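Local atomic coordinates of tricorn protease (Thermoplasma acidophilum, PDB entry 1K32), a protein that hydrolyses peptides as a serine protease of an archaeal protein disassembly line, probably acting after the proteasome, with beta-propeller domains thought to gate substrate. Residues A154-F159 against S207-V212; G185-E190 against K197-M202; M202-S207 against T220-F225; G213-F218 against I228-L233. All coordinates share one frame; numbering follows the deposited sequence.

Interaction 1 of 4, residues A154-F159 against S207-V212; sequences ATHILF and SSPVIV
His156 and Pro209 meet through a CH-pi contact: Pro209 CD lies over one face of the imidazole, 4.0 Å from the ring centroid and 20° off the ring normal. The contact is offset toward the rim of the imidazole, and the nearest ring atom to Pro209 CD is His156 ND1 at 3.8 Å. The imidazole reaches the proline because its CG stands beside the backbone N, anti to the carbonyl carbon (chi1 -59°), while chi2 turns the ring broadside. Both ring nitrogens have polar partners: ND1 is hydrogen-bonded to Thr170 OG1, and NE2 lies 3.2 Å from a water that donates to Ser208 OG at 2.6 Å. Thr170 OG1 and the water, on the two ring nitrogens, would together favour this rotation of the ring; Ser208 OG is held in turn by Glu172 OE1.

Two residues further on the side-chain contact becomes apolar. Leu158 and Ile211 overlap head to tail, with Leu158 CD1 lying 3.6 Å from Ile211 CG1 and Leu158 CB lying 3.7 Å from Ile211 CD1.

No hydrogen bond joins the two segments directly. Strands 156-159 and 207-212 run nearly parallel, 7° apart, yet their axes stay 8.0 Å from each other, a spacing of packed sheets and not of paired strands. Each is the first strand of its own four-stranded antiparallel sheet, as in neighbouring blades of a beta propeller; strand 163-168 flanks the former, strand 215-220 the latter, and Val210 packs on Leu252 and Thr254 of strand 249-254 in the next sheet.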
loop_
_atom_site.group_PDB
_atom_site.type_symbol
_atom_site.label_atom_id
_atom_site.label_comp_id
_atom_site.label_asym_id
_atom_site.label_seq_id
_atom_site.Cartn_x
_atom_site.Cartn_y
_atom_site.Cartn_z
ATOM N N ALA A 154 31.792 41.620 43.457
ATOM C CA ALA A 154 32.014 41.565 44.895
ATOM C C ALA A 154 31.078 40.559 45.529
ATOM O O ALA A 154 30.025 40.213 44.971
ATOM C CB ALA A 154 31.813 42.942 45.524
ATOM N N THR A 155 31.475 40.086 46.700
ATOM C CA THR A 155 30.696 39.110 47.437
ATOM C C THR A 155 30.062 39.788 48.644
ATOM O O THR A 155 28.888 39.590 48.938
ATOM C CB THR A 155 31.598 37.951 47.922
ATOM O OG1 THR A 155 32.250 37.350 46.799
ATOM C CG2 THR A 155 30.775 36.907 48.649
ATOM N N HIS A 156 30.860 40.579 49.353
ATOM C CA HIS A 156 30.379 41.287 50.528
ATOM C C HIS A 156 30.685 42.781 50.482
ATOM O O HIS A 156 31.695 43.213 49.920
ATOM C CB HIS A 156 31.019 40.736 51.806
ATOM C CG HIS A 156 30.765 39.283 52.054
ATOM N ND1 HIS A 156 31.565 38.287 51.535
ATOM C CD2 HIS A 156 29.817 38.658 52.793
ATOM C CE1 HIS A 156 31.124 37.113 51.948
ATOM N NE2 HIS A 156 30.064 37.309 52.712
ATOM N N ILE A 157 29.794 43.568 51.073
ATOM C CA ILE A 157 30.015 44.994 51.179
ATOM C C ILE A 157 29.590 45.401 52.580
ATOM O O ILE A 157 28.487 45.090 53.022
ATOM C CB ILE A 157 29.220 45.835 50.140
ATOM C CG1 ILE A 157 29.527 47.318 50.372
ATOM C CG2 ILE A 157 27.714 45.593 50.272
ATOM C CD1 ILE A 157 29.236 48.204 49.186
ATOM N N LEU A 158 30.498 46.066 53.284
ATOM C CA LEU A 158 30.233 46.534 54.625
ATOM C C LEU A 158 30.434 48.042 54.616
ATOM O O LEU A 158 31.078 48.591 53.721
ATOM C CB LEU A 158 31.198 45.883 55.611
ATOM C CG LEU A 158 31.366 44.368 55.478
ATOM C CD1 LEU A 158 32.446 43.895 56.444
ATOM C CD2 LEU A 158 30.037 43.669 55.754
ATOM N N PHE A 159 29.876 48.717 55.610
ATOM C CA PHE A 159 30.009 50.159 55.688
ATOM C C PHE A 159 30.520 50.527 57.064
ATOM O O PHE A 159 30.001 50.064 58.072
ATOM C CB PHE A 159 28.666 50.843 55.435
ATOM C CG PHE A 159 28.100 50.584 54.071
ATOM C CD1 PHE A 159 27.582 49.339 53.744
ATOM C CD2 PHE A 159 28.088 51.591 53.108
ATOM C CE1 PHE A 159 27.054 49.093 52.474
ATOM C CE2 PHE A 159 27.570 51.361 51.839
ATOM C CZ PHE A 159 27.048 50.105 51.519
ATOM N N SER A 207 37.541 34.625 54.004
ATOM C CA SER A 207 36.116 34.456 53.808
ATOM C C SER A 207 35.275 35.058 54.932
ATOM O O SER A 207 35.767 35.313 56.032
ATOM C CB SER A 207 35.797 32.968 53.698
ATOM O OG SER A 207 36.134 32.308 54.901
ATOM N N SER A 208 34.005 35.294 54.632
ATOM C CA SER A 208 33.049 35.817 55.610
ATOM C C SER A 208 33.496 36.980 56.480
ATOM O O SER A 208 33.514 36.880 57.711
ATOM C CB SER A 208 32.580 34.681 56.514
ATOM O OG SER A 208 32.031 33.647 55.724
ATOM N N PRO A 209 33.847 38.110 55.857
ATOM C CA PRO A 209 34.275 39.251 56.662
ATOM C C PRO A 209 33.107 39.939 57.383
ATOM O O PRO A 209 31.999 40.011 56.868
ATOM C CB PRO A 209 34.944 40.154 55.634
ATOM C CG PRO A 209 34.087 39.892 54.383
ATOM C CD PRO A 209 33.979 38.386 54.415
ATOM N N VAL A 210 33.366 40.405 58.599
ATOM C CA VAL A 210 32.375 41.131 59.390
ATOM C C VAL A 210 33.093 42.234 60.147
ATOM O O VAL A 210 34.310 42.173 60.347
ATOM C CB VAL A 210 31.657 40.243 60.433
ATOM C CG1 VAL A 210 30.747 39.246 59.733
ATOM C CG2 VAL A 210 32.694 39.552 61.338
ATOM N N ILE A 211 32.332 43.236 60.571
ATOM C CA ILE A 211 32.889 44.359 61.307
ATOM C C ILE A 211 32.275 44.498 62.697
ATOM O O ILE A 211 31.057 44.482 62.867
ATOM C CB ILE A 211 32.688 45.687 60.541
ATOM C CG1 ILE A 211 33.621 45.718 59.328
ATOM C CG2 ILE A 211 32.963 46.885 61.461
ATOM C CD1 ILE A 211 33.413 46.911 58.416
ATOM N N VAL A 212 33.143 44.599 63.692
ATOM C CA VAL A 212 32.718 44.781 65.074
ATOM C C VAL A 212 33.604 45.894 65.603
ATOM O O VAL A 212 34.831 45.774 65.611
ATOM C CB VAL A 212 32.917 43.503 65.906
ATOM C CG1 VAL A 212 32.475 43.747 67.346
ATOM C CG2 VAL A 212 32.100 42.363 65.303
HETATM O O HOH W 1 30.024 34.466 54.253
#

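Interaction 2 of 4, residues G185-E190 against K197-M202; sequences GKIWIE and KKIVDM
Trp188 carries Lys198 over one face of its indole: Lys198 CB sits 3.8 Å from the centroid of the six-membered ring and 13° off its normal, a CH-pi contact over the ring centre. The same side chain runs on past the pyrrole part, Lys198 CG lying 3.8 Å from Trp188 NE1, and Arg168 makes a cation-pi contact with the indole. Beyond the ring, a bend at chi3 (60°) carries Lys198 NZ to Asp201 OD2, 2.8 Å away on the anti side of the carboxylate. The extended Lys186 comes alongside Asp201 and brings its NZ to 3.1 Å from the same OD2, from above the carboxylate plane. Two ammonium groups thus share one oxygen, while Asp201 OD1 pairs with Arg184.

The backbones form the outer beta hairpin of a four-stranded propeller blade, interrupted by a classic beta bulge. Ile199 and Val200 both face Ile187, whose O accepts from Ile199 N at 2.9 Å and from Val200 N at 3.2 Å. On the sheet face opposite Trp188, Ile187 and Val200 stand next to each other, CB to CB 3.8 Å. Ile189 CG2 meets Ile199 CG2 at 3.6 Å, and Ile216 of the adjoining sheet packs on Ile187 and Ile199.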
loop_
_atom_site.group_PDB
_atom_site.type_symbol
_atom_site.label_atom_id
_atom_site.label_comp_id
_atom_site.label_asym_id
_atom_site.label_seq_id
_atom_site.Cartn_x
_atom_site.Cartn_y
_atom_site.Cartn_z
ATOM N N GLY A 185 40.000 35.232 48.458
ATOM C CA GLY A 185 39.250 36.362 48.988
ATOM C C GLY A 185 40.143 37.485 49.471
ATOM O O GLY A 185 41.089 37.247 50.218
ATOM N N LYS A 186 39.844 38.709 49.034
ATOM C CA LYS A 186 40.625 39.888 49.408
ATOM C C LYS A 186 39.668 41.017 49.817
ATOM O O LYS A 186 38.503 41.044 49.404
ATOM C CB LYS A 186 41.486 40.347 48.225
ATOM C CG LYS A 186 42.499 39.322 47.722
ATOM C CD LYS A 186 43.269 39.851 46.510
ATOM C CE LYS A 186 44.327 38.857 46.045
ATOM N NZ LYS A 186 45.274 39.432 45.051
ATOM N N ILE A 187 40.159 41.954 50.614
ATOM C CA ILE A 187 39.316 43.045 51.071
ATOM C C ILE A 187 39.864 44.413 50.692
ATOM O O ILE A 187 41.067 44.673 50.789
ATOM C CB ILE A 187 39.124 43.000 52.607
ATOM C CG1 ILE A 187 38.578 41.625 53.025
ATOM C CG2 ILE A 187 38.177 44.115 53.044
ATOM C CD1 ILE A 187 38.332 41.479 54.501
ATOM N N TRP A 188 38.966 45.287 50.252
ATOM C CA TRP A 188 39.340 46.642 49.872
ATOM C C TRP A 188 38.519 47.595 50.723
ATOM O O TRP A 188 37.433 47.237 51.171
ATOM C CB TRP A 188 39.025 46.914 48.403
ATOM C CG TRP A 188 39.879 46.202 47.400
ATOM C CD1 TRP A 188 39.943 44.856 47.179
ATOM C CD2 TRP A 188 40.743 46.810 46.428
ATOM N NE1 TRP A 188 40.787 44.588 46.128
ATOM C CE2 TRP A 188 41.291 45.766 45.647
ATOM C CE3 TRP A 188 41.104 48.136 46.140
ATOM C CZ2 TRP A 188 42.186 46.004 44.592
ATOM C CZ3 TRP A 188 41.995 48.375 45.092
ATOM C CH2 TRP A 188 42.526 47.306 44.328
ATOM N N ILE A 189 39.029 48.805 50.937
ATOM C CA ILE A 189 38.308 49.801 51.718
ATOM C C ILE A 189 38.418 51.180 51.075
ATOM O O ILE A 189 39.452 51.544 50.511
ATOM C CB ILE A 189 38.828 49.861 53.172
ATOM C CG1 ILE A 189 37.888 50.705 54.024
ATOM C CG2 ILE A 189 40.220 50.464 53.215
ATOM C CD1 ILE A 189 38.101 50.528 55.510
ATOM N N GLU A 190 37.335 51.941 51.155
ATOM C CA GLU A 190 37.302 53.273 50.578
ATOM C C GLU A 190 38.106 54.187 51.496
ATOM O O GLU A 190 37.976 54.112 52.709
ATOM C CB GLU A 190 35.852 53.745 50.476
ATOM C CG GLU A 190 35.620 54.928 49.559
ATOM C CD GLU A 190 34.151 55.319 49.494
ATOM O OE1 GLU A 190 33.775 56.116 48.614
ATOM O OE2 GLU A 190 33.366 54.828 50.329
ATOM N N LYS A 197 41.512 51.252 48.419
ATOM C CA LYS A 197 42.806 50.660 48.682
ATOM C C LYS A 197 42.600 49.212 49.125
ATOM O O LYS A 197 41.653 48.904 49.845
ATOM C CB LYS A 197 43.509 51.450 49.789
ATOM C CG LYS A 197 44.727 50.769 50.375
ATOM C CD LYS A 197 45.285 51.570 51.549
ATOM C CE LYS A 197 46.547 50.920 52.105
ATOM N NZ LYS A 197 47.084 51.663 53.287
ATOM N N LYS A 198 43.480 48.322 48.685
ATOM C CA LYS A 198 43.400 46.915 49.073
ATOM C C LYS A 198 44.072 46.800 50.450
ATOM O O LYS A 198 45.258 47.105 50.585
ATOM C CB LYS A 198 44.139 46.065 48.044
ATOM C CG LYS A 198 43.997 44.562 48.214
ATOM C CD LYS A 198 44.762 43.837 47.113
ATOM C CE LYS A 198 46.247 44.216 47.170
ATOM N NZ LYS A 198 47.013 43.570 46.083
ATOM N N ILE A 199 43.326 46.386 51.475
ATOM C CA ILE A 199 43.901 46.290 52.821
ATOM C C ILE A 199 44.177 44.880 53.341
ATOM O O ILE A 199 45.030 44.695 54.211
ATOM C CB ILE A 199 43.029 47.024 53.879
ATOM C CG1 ILE A 199 41.567 46.605 53.738
ATOM C CG2 ILE A 199 43.181 48.535 53.737
ATOM C CD1 ILE A 199 40.690 47.116 54.864
ATOM N N VAL A 200 43.453 43.891 52.833
ATOM C CA VAL A 200 43.675 42.512 53.256
ATOM C C VAL A 200 43.913 41.615 52.037
ATOM O O VAL A 200 42.993 41.290 51.281
ATOM C CB VAL A 200 42.498 41.980 54.083
ATOM C CG1 VAL A 200 42.754 40.534 54.478
ATOM C CG2 VAL A 200 42.329 42.828 55.337
ATOM N N ASP A 201 45.179 41.255 51.856
ATOM C CA ASP A 201 45.637 40.405 50.777
ATOM C C ASP A 201 46.664 39.471 51.422
ATOM O O ASP A 201 47.833 39.813 51.548
ATOM C CB ASP A 201 46.303 41.260 49.687
ATOM C CG ASP A 201 46.625 40.467 48.429
ATOM O OD1 ASP A 201 46.939 39.261 48.545
ATOM O OD2 ASP A 201 46.583 41.056 47.323
ATOM N N MET A 202 46.208 38.301 51.854
ATOM C CA MET A 202 47.074 37.317 52.497
ATOM C C MET A 202 47.379 36.181 51.533
ATOM O O MET A 202 46.750 36.064 50.482
ATOM C CB MET A 202 46.389 36.761 53.748
ATOM C CG MET A 202 46.210 37.796 54.852
ATOM S SD MET A 202 45.210 37.243 56.248
ATOM C CE MET A 202 43.713 37.825 55.800
#

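Interaction 3 of 4, residues M202-S207 against T220-F225; sequences MSTHVS and TDIDGF
Thr204 and Thr220 bring their hydroxyls together through different first torsions. In Thr204, OG1 stands between the backbone N and the carbonyl carbon (chi1 60°); in Thr220 it swings opposite the backbone N (chi1 -167°), and the two side chains approach each other nearly perpendicularly. The contact joins two connections of a beta-propeller fold: residues 202-207 lead from the last strand of one blade into the first strand of the next, and residues 220-225 link two strands within that next blade, with a type I beta turn from Asp221 to Gly224.

The polar core is a chain of two hydrogen bonds. Thr204 OG1 donates to Thr220 OG1 at 2.5 Å, short for such a bond, so the exact distance is best taken with caution. Thr220 OG1 in turn donates to His205 O at 2.8 Å, approaching from above the carbonyl plane. Using its hydroxyl both ways would fix the rotation of Thr220, and it satisfies a backbone carbonyl that belongs to a buried residue.

Around this chain, Ile222 CB packs 3.3 Å from Thr204 OG1, and Thr204 CG2 presses 3.5 Å from Ile222 CA, tighter than usual van der Waals contact. The imidazole of His205 is held from outside, by Phe171 O and by Gly185 N, while Asp221 OD1 takes a bond from Gly178 N. The other carboxylate oxygen completes a water bridge: the water accepts from His205 N at 3.2 Å and donates to Asp221 OD2 at 2.8 Å.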
loop_
_atom_site.group_PDB
_atom_site.type_symbol
_atom_site.label_atom_id
_atom_site.label_comp_id
_atom_site.label_asym_id
_atom_site.label_seq_id
_atom_site.Cartn_x
_atom_site.Cartn_y
_atom_site.Cartn_z
ATOM N N MET A 202 46.208 38.301 51.854
ATOM C CA MET A 202 47.074 37.317 52.497
ATOM C C MET A 202 47.379 36.181 51.533
ATOM O O MET A 202 46.750 36.064 50.482
ATOM C CB MET A 202 46.389 36.761 53.748
ATOM C CG MET A 202 46.210 37.796 54.852
ATOM S SD MET A 202 45.210 37.243 56.248
ATOM C CE MET A 202 43.713 37.825 55.800
ATOM N N SER A 203 48.342 35.338 51.891
ATOM C CA SER A 203 48.704 34.225 51.038
ATOM C C SER A 203 47.534 33.260 50.888
ATOM O O SER A 203 47.388 32.630 49.841
ATOM C CB SER A 203 49.926 33.487 51.597
ATOM O OG SER A 203 49.632 32.876 52.839
ATOM N N THR A 204 46.699 33.158 51.925
ATOM C CA THR A 204 45.539 32.271 51.907
ATOM C C THR A 204 44.217 33.014 51.663
ATOM O O THR A 204 44.168 34.238 51.637
ATOM C CB THR A 204 45.424 31.458 53.232
ATOM O OG1 THR A 204 45.286 32.355 54.343
ATOM C CG2 THR A 204 46.679 30.592 53.438
ATOM N N HIS A 205 43.154 32.241 51.495
ATOM C CA HIS A 205 41.809 32.736 51.221
ATOM C C HIS A 205 41.079 33.326 52.430
ATOM O O HIS A 205 40.989 32.701 53.474
ATOM C CB HIS A 205 40.986 31.584 50.650
ATOM C CG HIS A 205 39.537 31.902 50.466
ATOM N ND1 HIS A 205 39.091 32.835 49.554
ATOM C CD2 HIS A 205 38.430 31.364 51.027
ATOM C CE1 HIS A 205 37.771 32.850 49.555
ATOM N NE2 HIS A 205 37.345 31.966 50.438
ATOM N N VAL A 206 40.538 34.527 52.269
ATOM C CA VAL A 206 39.805 35.167 53.345
ATOM C C VAL A 206 38.327 35.056 53.025
ATOM O O VAL A 206 37.911 35.365 51.911
ATOM C CB VAL A 206 40.196 36.652 53.467
ATOM C CG1 VAL A 206 39.282 37.361 54.455
ATOM C CG2 VAL A 206 41.649 36.758 53.903
ATOM N N SER A 207 37.541 34.625 54.004
ATOM C CA SER A 207 36.116 34.456 53.808
ATOM C C SER A 207 35.275 35.058 54.932
ATOM O O SER A 207 35.767 35.313 56.032
ATOM C CB SER A 207 35.797 32.968 53.698
ATOM O OG SER A 207 36.134 32.308 54.901
ATOM N N THR A 220 40.220 32.415 57.835
ATOM C CA THR A 220 41.275 31.965 56.925
ATOM C C THR A 220 42.074 30.839 57.558
ATOM O O THR A 220 42.037 30.650 58.767
ATOM C CB THR A 220 42.222 33.105 56.493
ATOM O OG1 THR A 220 43.017 32.654 55.389
ATOM C CG2 THR A 220 43.129 33.524 57.625
ATOM N N ASP A 221 42.780 30.071 56.745
ATOM C CA ASP A 221 43.549 28.957 57.283
ATOM C C ASP A 221 45.046 29.129 57.051
ATOM O O ASP A 221 45.772 28.158 56.824
ATOM C CB ASP A 221 43.052 27.637 56.679
ATOM C CG ASP A 221 43.157 27.606 55.160
ATOM O OD1 ASP A 221 42.624 26.658 54.545
ATOM O OD2 ASP A 221 43.773 28.522 54.578
ATOM N N ILE A 222 45.509 30.371 57.144
ATOM C CA ILE A 222 46.917 30.660 56.922
ATOM C C ILE A 222 47.846 29.896 57.861
ATOM O O ILE A 222 49.019 29.712 57.551
ATOM C CB ILE A 222 47.203 32.158 57.059
ATOM C CG1 ILE A 222 48.638 32.443 56.611
ATOM C CG2 ILE A 222 46.960 32.597 58.496
ATOM C CD1 ILE A 222 48.941 33.893 56.393
ATOM N N ASP A 223 47.327 29.446 58.998
ATOM C CA ASP A 223 48.142 28.705 59.953
ATOM C C ASP A 223 47.909 27.193 59.884
ATOM O O ASP A 223 48.358 26.445 60.751
ATOM C CB ASP A 223 47.895 29.249 61.371
ATOM C CG ASP A 223 48.469 30.663 61.568
ATOM O OD1 ASP A 223 47.934 31.438 62.387
ATOM O OD2 ASP A 223 49.472 30.998 60.900
ATOM N N GLY A 224 47.209 26.740 58.851
ATOM C CA GLY A 224 46.974 25.316 58.697
ATOM C C GLY A 224 45.565 24.813 58.943
ATOM O O GLY A 224 45.237 23.685 58.583
ATOM N N PHE A 225 44.724 25.640 59.548
ATOM C CA PHE A 225 43.354 25.243 59.847
ATOM C C PHE A 225 42.505 26.510 59.903
ATOM O O PHE A 225 43.016 27.577 60.231
ATOM C CB PHE A 225 43.314 24.539 61.206
ATOM C CG PHE A 225 42.126 23.640 61.400
ATOM C CD1 PHE A 225 42.186 22.303 61.025
ATOM C CD2 PHE A 225 40.958 24.126 61.968
ATOM C CE1 PHE A 225 41.090 21.448 61.217
ATOM C CE2 PHE A 225 39.854 23.287 62.166
ATOM C CZ PHE A 225 39.919 21.942 61.792
HETATM O O HOH W 2 42.755 29.057 52.010
#

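Interaction 4 of 4, residues G213-F218 against I228-L233; sequences GHRIYF and IYSTDL
Tyr217 and Ser230 form a non-hydrogen-bonded antiparallel pair in which the serine methylene lies over one face of the phenol ring, Ser230 CB standing 3.6 Å from its centroid in a CH-pi contact. On the other side of the sheet, Phe218 sets its ring edge against Thr231 CG2, 3.9 Å from Phe218 CE2, while Phe218 CE1 touches Tyr229 CB at 3.7 Å. A chi1 of 55° turns this phenyl ring back over the partner strand. Nearer the other end, Ile216 CG1 meets Leu233 CD2 at 3.6 Å.

Alternating hydrogen-bonded pairs hold this antiparallel beta hairpin of a propeller blade: Ile216 with Thr231, then Phe218 with Tyr229, where Tyr229 N reaches Phe218 O at 2.9 Å in a nearly straight bond of 174°. Arg215 bends at chi2 and chi3 so that one face of its guanidinium lies over the Thr231-Asp232 peptide, while NH2, at its edge, points to Ser230 OG, whose position is less certain. Further out, Asp237 pairs with Arg215 NH1 and Asp223 OD1 bonds Tyr229 OH, while Val210 and Val212 of strand 207-212 pack on Tyr217. The chemistry implies a hairpin held by main-chain bonds and ring packing inside, with its charged groups kept at the border.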
loop_
_atom_site.group_PDB
_atom_site.type_symbol
_atom_site.label_atom_id
_atom_site.label_comp_id
_atom_site.label_asym_id
_atom_site.label_seq_id
_atom_site.Cartn_x
_atom_site.Cartn_y
_atom_site.Cartn_z
ATOM N N GLY A 213 32.978 46.988 66.023
ATOM C CA GLY A 213 33.746 48.120 66.502
ATOM C C GLY A 213 34.484 48.666 65.297
ATOM O O GLY A 213 33.858 49.077 64.315
ATOM N N HIS A 214 35.810 48.669 65.351
ATOM C CA HIS A 214 36.586 49.145 64.218
ATOM C C HIS A 214 37.592 48.091 63.785
ATOM O O HIS A 214 38.751 48.390 63.474
ATOM C CB HIS A 214 37.278 50.466 64.552
ATOM C CG HIS A 214 36.341 51.629 64.588
ATOM N ND1 HIS A 214 35.363 51.763 65.547
ATOM C CD2 HIS A 214 36.185 52.675 63.742
ATOM C CE1 HIS A 214 34.641 52.841 65.290
ATOM N NE2 HIS A 214 35.120 53.410 64.199
ATOM N N ARG A 215 37.125 46.847 63.780
ATOM C CA ARG A 215 37.938 45.714 63.365
ATOM C C ARG A 215 37.161 44.847 62.396
ATOM O O ARG A 215 35.956 44.657 62.543
ATOM C CB ARG A 215 38.360 44.864 64.564
ATOM C CG ARG A 215 39.339 45.552 65.490
ATOM C CD ARG A 215 40.349 44.558 66.039
ATOM N NE ARG A 215 41.694 45.107 65.920
ATOM C CZ ARG A 215 42.744 44.440 65.463
ATOM N NH1 ARG A 215 43.915 45.044 65.395
ATOM N NH2 ARG A 215 42.634 43.179 65.075
ATOM N N ILE A 216 37.855 44.333 61.394
ATOM C CA ILE A 216 37.221 43.468 60.420
ATOM C C ILE A 216 37.549 42.047 60.839
ATOM O O ILE A 216 38.718 41.683 60.935
ATOM C CB ILE A 216 37.781 43.691 58.987
ATOM C CG1 ILE A 216 37.659 45.160 58.589
ATOM C CG2 ILE A 216 37.020 42.815 57.987
ATOM C CD1 ILE A 216 38.371 45.500 57.287
ATOM N N TYR A 217 36.528 41.255 61.123
ATOM C CA TYR A 217 36.752 39.865 61.481
ATOM C C TYR A 217 36.460 38.994 60.266
ATOM O O TYR A 217 35.572 39.301 59.453
ATOM C CB TYR A 217 35.874 39.460 62.663
ATOM C CG TYR A 217 36.284 40.127 63.955
ATOM C CD1 TYR A 217 36.001 41.476 64.192
ATOM C CD2 TYR A 217 36.979 39.416 64.930
ATOM C CE1 TYR A 217 36.401 42.094 65.369
ATOM C CE2 TYR A 217 37.385 40.017 66.104
ATOM C CZ TYR A 217 37.097 41.355 66.324
ATOM O OH TYR A 217 37.514 41.941 67.497
ATOM N N PHE A 218 37.223 37.913 60.130
ATOM C CA PHE A 218 37.066 37.021 58.994
ATOM C C PHE A 218 37.689 35.664 59.264
ATOM O O PHE A 218 38.297 35.433 60.319
ATOM C CB PHE A 218 37.709 37.647 57.747
ATOM C CG PHE A 218 39.156 38.017 57.930
ATOM C CD1 PHE A 218 40.157 37.061 57.810
ATOM C CD2 PHE A 218 39.514 39.327 58.250
ATOM C CE1 PHE A 218 41.506 37.407 58.009
ATOM C CE2 PHE A 218 40.849 39.683 58.447
ATOM C CZ PHE A 218 41.850 38.717 58.328
ATOM N N ILE A 228 39.321 32.156 63.242
ATOM C CA ILE A 228 38.814 33.510 63.146
ATOM C C ILE A 228 39.976 34.460 63.422
ATOM O O ILE A 228 40.693 34.299 64.407
ATOM C CB ILE A 228 37.693 33.759 64.178
ATOM C CG1 ILE A 228 36.554 32.765 63.939
ATOM C CG2 ILE A 228 37.177 35.198 64.070
ATOM C CD1 ILE A 228 35.396 32.933 64.900
ATOM N N TYR A 229 40.174 35.421 62.527
ATOM C CA TYR A 229 41.227 36.432 62.651
ATOM C C TYR A 229 40.562 37.800 62.540
ATOM O O TYR A 229 39.353 37.892 62.302
ATOM C CB TYR A 229 42.248 36.325 61.508
ATOM C CG TYR A 229 43.104 35.077 61.505
ATOM C CD1 TYR A 229 42.581 33.855 61.094
ATOM C CD2 TYR A 229 44.435 35.117 61.929
ATOM C CE1 TYR A 229 43.346 32.709 61.104
ATOM C CE2 TYR A 229 45.222 33.968 61.946
ATOM C CZ TYR A 229 44.664 32.766 61.531
ATOM O OH TYR A 229 45.394 31.607 61.559
ATOM N N SER A 230 41.353 38.855 62.702
ATOM C CA SER A 230 40.836 40.208 62.550
ATOM C C SER A 230 41.988 41.183 62.318
ATOM O O SER A 230 43.153 40.867 62.599
ATOM C CB SER A 230 40.020 40.632 63.781
ATOM O OG SER A 230 40.853 40.942 64.882
ATOM N N THR A 231 41.656 42.348 61.766
ATOM C CA THR A 231 42.632 43.403 61.512
ATOM C C THR A 231 41.917 44.722 61.773
ATOM O O THR A 231 40.706 44.737 61.970
ATOM C CB THR A 231 43.121 43.420 60.040
ATOM O OG1 THR A 231 42.018 43.717 59.167
ATOM C CG2 THR A 231 43.744 42.074 59.652
ATOM N N ASP A 232 42.654 45.829 61.790
ATOM C CA ASP A 232 42.001 47.118 61.960
ATOM C C ASP A 232 41.519 47.484 60.556
ATOM O O ASP A 232 41.824 46.767 59.604
ATOM C CB ASP A 232 42.968 48.179 62.498
ATOM C CG ASP A 232 44.259 48.273 61.699
ATOM O OD1 ASP A 232 44.225 48.260 60.448
ATOM O OD2 ASP A 232 45.325 48.381 62.339
ATOM N N LEU A 233 40.785 48.584 60.419
ATOM C CA LEU A 233 40.267 48.988 59.115
ATOM C C LEU A 233 41.342 49.330 58.086
ATOM O O LEU A 233 41.038 49.703 56.954
ATOM C CB LEU A 233 39.300 50.156 59.277
ATOM C CG LEU A 233 38.033 49.803 60.055
ATOM C CD1 LEU A 233 37.093 51.005 60.083
ATOM C CD2 LEU A 233 37.351 48.612 59.407
#

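Overall arrangement
Together the four contacts describe two neighbouring propeller blades and the seam between them. Interactions 2 and 4 lie within blades, each zipping a hairpin by backbone hydrogen bonds, though interaction 2 carries a bulge and a partly exposed salt-bridge network where interaction 4 is mostly buried. Interaction 1 crosses the seam by side chains and one water, without strand pairing, and is partly buried. Interaction 3, buried like interaction 4, joins loops through hydroxyls and a water. The seam is continuous: Pro209 of interaction 1 packs on Ile187 of interaction 2, and Val206 of interaction 3 on Phe218 of interaction 4. Ser207 belongs to interactions 1 and 3, Met202 to interactions 2 and 3.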